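Local coordinates for HmuY protein (Prevotella intermedia, PDB 6R2H) that probably binds heme as a hemophore-like protein of the HmuY family, contributing to heme acquisition by the bacterium, at residues Q31-K43 against V114-V128. Sequence-based numbering, arbitrary orientation.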
loop_
_atom_site.group_PDB
_atom_site.type_symbol
_atom_site.label_atom_id
_atom_site.label_comp_id
_atom_site.label_asym_id
_atom_site.label_seq_id
_atom_site.Cartn_x
_atom_site.Cartn_y
_atom_site.Cartn_z
ATOM N N GLN A 31 -2.127 -12.172 2.769
ATOM C CA GLN A 31 -2.586 -12.424 4.128
ATOM C C GLN A 31 -3.700 -11.444 4.499
ATOM O O GLN A 31 -3.668 -10.307 4.056
ATOM C CB GLN A 31 -1.391 -12.327 5.080
ATOM C CG GLN A 31 -1.689 -12.762 6.504
ATOM C CD GLN A 31 -0.449 -12.671 7.359
ATOM O OE1 GLN A 31 -0.115 -11.617 7.899
ATOM N NE2 GLN A 31 0.258 -13.781 7.493
ATOM N N ALA A 32 -4.670 -11.879 5.315
ATOM C CA ALA A 32 -5.763 -11.018 5.763
ATOM C C ALA A 32 -5.227 -9.969 6.726
ATOM O O ALA A 32 -4.251 -10.233 7.421
ATOM C CB ALA A 32 -6.843 -11.831 6.447
ATOM N N GLU A 33 -5.868 -8.795 6.750
ATOM C CA GLU A 33 -5.719 -7.873 7.865
ATOM C C GLU A 33 -6.059 -8.610 9.158
ATOM O O GLU A 33 -7.122 -9.230 9.262
ATOM C CB GLU A 33 -6.679 -6.688 7.730
ATOM C CG GLU A 33 -6.643 -5.750 8.934
ATOM C CD GLU A 33 -5.250 -5.243 9.283
ATOM O OE1 GLU A 33 -4.554 -4.719 8.376
ATOM O OE2 GLU A 33 -4.847 -5.392 10.450
ATOM N N LEU A 34 -5.168 -8.510 10.148
ATOM C CA LEU A 34 -5.283 -9.344 11.331
ATOM C C LEU A 34 -5.826 -8.543 12.501
ATOM O O LEU A 34 -6.265 -9.131 13.485
ATOM C CB LEU A 34 -3.924 -9.965 11.665
ATOM C CG LEU A 34 -3.456 -11.047 10.688
ATOM C CD1 LEU A 34 -2.125 -11.642 11.121
ATOM C CD2 LEU A 34 -4.509 -12.136 10.516
ATOM N N GLY A 35 -5.802 -7.212 12.363
ATOM C CA GLY A 35 -6.129 -6.283 13.435
ATOM C C GLY A 35 -7.605 -6.332 13.816
ATOM O O GLY A 35 -8.438 -6.806 13.042
ATOM N N LYS A 36 -7.892 -5.869 15.041
ATOM C CA LYS A 36 -9.257 -5.796 15.523
ATOM C C LYS A 36 -10.044 -4.836 14.634
ATOM O O LYS A 36 -9.500 -3.856 14.113
ATOM C CB LYS A 36 -9.311 -5.454 17.015
ATOM C CG LYS A 36 -8.893 -4.045 17.415
ATOM C CD LYS A 36 -9.150 -3.746 18.882
ATOM C CE LYS A 36 -8.303 -2.613 19.432
ATOM N NZ LYS A 36 -7.626 -2.990 20.698
ATOM N N ARG A 37 -11.324 -5.166 14.427
ATOM C CA ARG A 37 -12.181 -4.358 13.572
ATOM C C ARG A 37 -13.245 -3.640 14.398
ATOM O O ARG A 37 -13.759 -4.171 15.383
ATOM C CB ARG A 37 -12.862 -5.221 12.511
ATOM C CG ARG A 37 -11.988 -6.356 12.010
ATOM C CD ARG A 37 -12.783 -7.168 11.034
ATOM N NE ARG A 37 -11.930 -7.709 9.997
ATOM C CZ ARG A 37 -12.416 -8.413 8.995
ATOM N NH1 ARG A 37 -13.721 -8.646 8.955
ATOM N NH2 ARG A 37 -11.615 -8.881 8.049
ATOM N N GLU A 38 -13.575 -2.426 13.949
ATOM C CA GLU A 38 -14.659 -1.621 14.480
ATOM C C GLU A 38 -15.660 -1.409 13.346
ATOM O O GLU A 38 -15.263 -0.955 12.268
ATOM C CB GLU A 38 -14.063 -0.296 14.961
ATOM C CG GLU A 38 -14.915 0.494 15.941
ATOM C CD GLU A 38 -14.086 1.527 16.682
ATOM O OE1 GLU A 38 -14.153 2.728 16.328
ATOM O OE2 GLU A 38 -13.357 1.122 17.600
ATOM N N PHE A 39 -16.928 -1.794 13.573
ATOM C CA PHE A 39 -17.960 -1.456 12.610
ATOM C C PHE A 39 -18.521 -0.095 12.979
ATOM O O PHE A 39 -18.940 0.126 14.113
ATOM C CB PHE A 39 -18.984 -2.577 12.439
ATOM C CG PHE A 39 -18.400 -3.778 11.740
ATOM C CD1 PHE A 39 -17.725 -4.762 12.459
ATOM C CD2 PHE A 39 -18.481 -3.902 10.359
ATOM C CE1 PHE A 39 -17.145 -5.842 11.811
ATOM C CE2 PHE A 39 -17.915 -4.994 9.713
ATOM C CZ PHE A 39 -17.245 -5.958 10.438
ATOM N N ARG A 40 -18.471 0.816 12.002
ATOM C CA ARG A 40 -18.801 2.206 12.246
ATOM C C ARG A 40 -19.986 2.593 11.369
ATOM O O ARG A 40 -19.951 2.337 10.160
ATOM C CB ARG A 40 -17.581 3.064 11.914
ATOM C CG ARG A 40 -16.379 2.784 12.800
ATOM C CD ARG A 40 -15.286 3.819 12.651
ATOM N NE ARG A 40 -14.105 3.454 13.432
ATOM C CZ ARG A 40 -12.861 3.806 13.105
ATOM N NH1 ARG A 40 -12.645 4.525 12.013
ATOM N NH2 ARG A 40 -11.843 3.434 13.863
ATOM N N LYS A 41 -21.026 3.169 12.000
ATOM C CA LYS A 41 -22.166 3.718 11.277
ATOM C C LYS A 41 -21.993 5.230 11.194
ATOM O O LYS A 41 -21.812 5.885 12.223
ATOM C CB LYS A 41 -23.488 3.384 11.974
ATOM C CG LYS A 41 -24.749 3.628 11.152
ATOM C CD LYS A 41 -26.008 3.375 11.955
ATOM C CE LYS A 41 -27.264 3.391 11.112
ATOM N NZ LYS A 41 -27.342 2.193 10.240
ATOM N N TYR A 42 -22.053 5.762 9.962
ATOM C CA TYR A 42 -21.760 7.166 9.705
ATOM C C TYR A 42 -23.052 7.955 9.487
ATOM O O TYR A 42 -23.913 7.522 8.722
ATOM C CB TYR A 42 -20.774 7.309 8.541
ATOM C CG TYR A 42 -19.379 6.796 8.809
ATOM C CD1 TYR A 42 -18.437 7.584 9.458
ATOM C CD2 TYR A 42 -18.990 5.530 8.400
ATOM C CE1 TYR A 42 -17.153 7.127 9.713
ATOM C CE2 TYR A 42 -17.708 5.058 8.645
ATOM C CZ TYR A 42 -16.786 5.855 9.307
ATOM O OH TYR A 42 -15.519 5.405 9.551
ATOM N N LYS A 43 -23.163 9.102 10.178
ATOM C CA LYS A 43 -24.376 9.909 10.209
ATOM C C LYS A 43 -24.498 10.674 8.884
ATOM O O LYS A 43 -25.589 10.617 8.281
ATOM C CB LYS A 43 -24.365 10.867 11.408
ATOM N N VAL A 114 -11.655 -2.542 5.821
ATOM C CA VAL A 114 -11.543 -3.992 5.683
ATOM C C VAL A 114 -12.846 -4.631 5.196
ATOM O O VAL A 114 -12.810 -5.745 4.679
ATOM C CB VAL A 114 -10.998 -4.711 6.935
ATOM C CG1 VAL A 114 -9.538 -4.377 7.188
ATOM C CG2 VAL A 114 -11.840 -4.456 8.171
ATOM N N ASP A 115 -13.991 -3.955 5.380
ATOM C CA ASP A 115 -15.281 -4.541 5.039
ATOM C C ASP A 115 -16.236 -3.447 4.579
ATOM O O ASP A 115 -16.636 -2.594 5.376
ATOM C CB ASP A 115 -15.919 -5.281 6.220
ATOM C CG ASP A 115 -17.133 -6.132 5.845
ATOM O OD1 ASP A 115 -17.703 -5.917 4.746
ATOM O OD2 ASP A 115 -17.491 -7.031 6.644
ATOM N N MET A 116 -16.634 -3.494 3.301
ATOM C CA MET A 116 -17.465 -2.413 2.788
ATOM C C MET A 116 -18.844 -2.930 2.393
ATOM O O MET A 116 -19.642 -2.194 1.816
ATOM C CB MET A 116 -16.800 -1.648 1.640
ATOM C CG MET A 116 -16.805 -2.373 0.331
ATOM S SD MET A 116 -16.266 -1.193 -0.915
ATOM C CE MET A 116 -16.646 -2.099 -2.420
ATOM N N SER A 117 -19.144 -4.170 2.785
ATOM C CA SER A 117 -20.346 -4.857 2.331
ATOM C C SER A 117 -21.631 -4.204 2.859
ATOM O O SER A 117 -22.692 -4.359 2.261
ATOM C CB SER A 117 -20.283 -6.312 2.692
ATOM O OG SER A 117 -20.496 -6.469 4.087
ATOM N N ARG A 118 -21.545 -3.474 3.976
ATOM C CA ARG A 118 -22.740 -2.912 4.586
ATOM C C ARG A 118 -22.759 -1.394 4.444
ATOM O O ARG A 118 -23.454 -0.708 5.198
ATOM C CB ARG A 118 -22.814 -3.278 6.069
ATOM C CG ARG A 118 -23.037 -4.753 6.340
ATOM C CD ARG A 118 -22.535 -4.907 7.802
ATOM N NE ARG A 118 -23.524 -4.639 8.849
ATOM C CZ ARG A 118 -23.234 -4.479 10.147
ATOM N NH1 ARG A 118 -21.983 -4.552 10.576
ATOM N NH2 ARG A 118 -24.200 -4.270 11.025
ATOM N N MET A 119 -22.007 -0.874 3.468
ATOM C CA MET A 119 -21.935 0.565 3.275
ATOM C C MET A 119 -23.191 1.062 2.558
ATOM O O MET A 119 -23.755 2.088 2.943
ATOM C CB MET A 119 -20.689 0.995 2.500
ATOM C CG MET A 119 -20.437 2.477 2.657
ATOM S SD MET A 119 -19.410 3.189 1.359
ATOM C CE MET A 119 -19.700 4.934 1.653
ATOM N N GLN A 120 -23.621 0.322 1.527
ATOM C CA GLN A 120 -24.800 0.667 0.743
ATOM C C GLN A 120 -26.063 0.475 1.578
ATOM O O GLN A 120 -26.937 1.343 1.598
ATOM C CB GLN A 120 -24.884 -0.179 -0.529
ATOM C CG GLN A 120 -25.773 0.450 -1.592
ATOM C CD GLN A 120 -24.998 1.378 -2.496
ATOM O OE1 GLN A 120 -23.909 1.850 -2.166
ATOM N NE2 GLN A 120 -25.560 1.641 -3.665
ATOM N N SER A 121 -26.136 -0.662 2.279
ATOM C CA SER A 121 -27.351 -1.064 2.964
ATOM C C SER A 121 -27.550 -0.306 4.275
ATOM O O SER A 121 -28.686 -0.185 4.730
ATOM C CB SER A 121 -27.419 -2.561 3.160
ATOM O OG SER A 121 -26.292 -3.034 3.877
ATOM N N GLU A 122 -26.470 0.203 4.887
ATOM C CA GLU A 122 -26.584 0.682 6.262
ATOM C C GLU A 122 -25.708 1.903 6.541
ATOM O O GLU A 122 -25.831 2.516 7.609
ATOM C CB GLU A 122 -26.180 -0.401 7.268
ATOM C CG GLU A 122 -27.153 -1.565 7.352
ATOM C CD GLU A 122 -26.707 -2.664 8.294
ATOM O OE1 GLU A 122 -26.683 -2.398 9.514
ATOM O OE2 GLU A 122 -26.369 -3.769 7.804
ATOM N N GLY A 123 -24.799 2.223 5.613
ATOM C CA GLY A 123 -23.800 3.260 5.838
ATOM C C GLY A 123 -22.821 2.869 6.947
ATOM O O GLY A 123 -22.418 3.705 7.760
ATOM N N VAL A 124 -22.473 1.574 6.979
ATOM C CA VAL A 124 -21.561 1.014 7.967
ATOM C C VAL A 124 -20.299 0.521 7.257
ATOM O O VAL A 124 -20.372 -0.067 6.177
ATOM C CB VAL A 124 -22.223 -0.119 8.789
ATOM C CG1 VAL A 124 -21.213 -0.936 9.594
ATOM C CG2 VAL A 124 -23.339 0.395 9.687
ATOM N N LEU A 125 -19.147 0.760 7.891
ATOM C CA LEU A 125 -17.865 0.264 7.418
ATOM C C LEU A 125 -17.121 -0.419 8.561
ATOM O O LEU A 125 -17.088 0.115 9.678
ATOM C CB LEU A 125 -17.031 1.450 6.915
ATOM C CG LEU A 125 -17.471 2.070 5.593
ATOM C CD1 LEU A 125 -16.801 3.423 5.404
ATOM C CD2 LEU A 125 -17.136 1.152 4.426
ATOM N N GLY A 126 -16.510 -1.571 8.236
ATOM C CA GLY A 126 -15.480 -2.182 9.060
ATOM C C GLY A 126 -14.124 -1.530 8.802
ATOM O O GLY A 126 -13.611 -1.562 7.684
ATOM N N MET A 127 -13.557 -0.950 9.866
ATOM C CA MET A 127 -12.310 -0.204 9.831
ATOM C C MET A 127 -11.301 -0.892 10.742
ATOM O O MET A 127 -11.685 -1.394 11.798
ATOM C CB MET A 127 -12.557 1.186 10.423
ATOM C CG MET A 127 -13.581 2.001 9.660
ATOM S SD MET A 127 -12.852 2.731 8.179
ATOM C CE MET A 127 -13.584 1.643 6.961
ATOM N N VAL A 128 -10.011 -0.854 10.376
ATOM C CA VAL A 128 -8.956 -1.346 11.257
ATOM C C VAL A 128 -7.868 -0.279 11.359
ATOM O O VAL A 128 -7.460 0.300 10.348
ATOM C CB VAL A 128 -8.394 -2.701 10.776
ATOM C CG1 VAL A 128 -7.195 -3.180 11.577
ATOM C CG2 VAL A 128 -9.465 -3.770 10.762
#
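E38 and M127 face each other as a hydrogen-bonded antiparallel pair, E38 N giving to M127 O at 3.0 Å and M127 N returning to E38 O. R40 and L125 repeat the exchange two residues on, and Y42 N closes the ladder on G123 O, nearly in line with the carbonyl. Beyond this end, the extended K41 chain turns at its last torsion (chi4 71°) to bring NZ to a lone pair of E122 O at 3.1 Å. On the face shared by E38, R40, L125 and M127, M127 CB sits over the centre of one face of the R40 guanidinium, the side chains crossing at about a right angle. R40 NE donates to E38 OE1 at 3.0 Å in a salt bridge, from above the carboxylate plane, and NH1 has a second, to D111. The ladder places strand 37-42 between strands 124-132 and 50-56 in the large antiparallel sheet of this HmuY-family protein; beyond strand 124-132, strand 105-115 pairs with it through a classic beta bulge, V114 and D115 both facing G126. On the opposite face, with K41 and V124, G126 CA makes an off-centre CH-pi contact 4.1 Å from the centroid of the F39 ring. D115 OD2 stands at the ring edge, while R118 NH1 comes within 3.6 Å of F39 CD2. At the loop end, V128 CG1 lies 3.4 Å from E33 OE2, which accepts from G35 N on its anti side, and V114 CG2 covers one face of the R37 guanidinium.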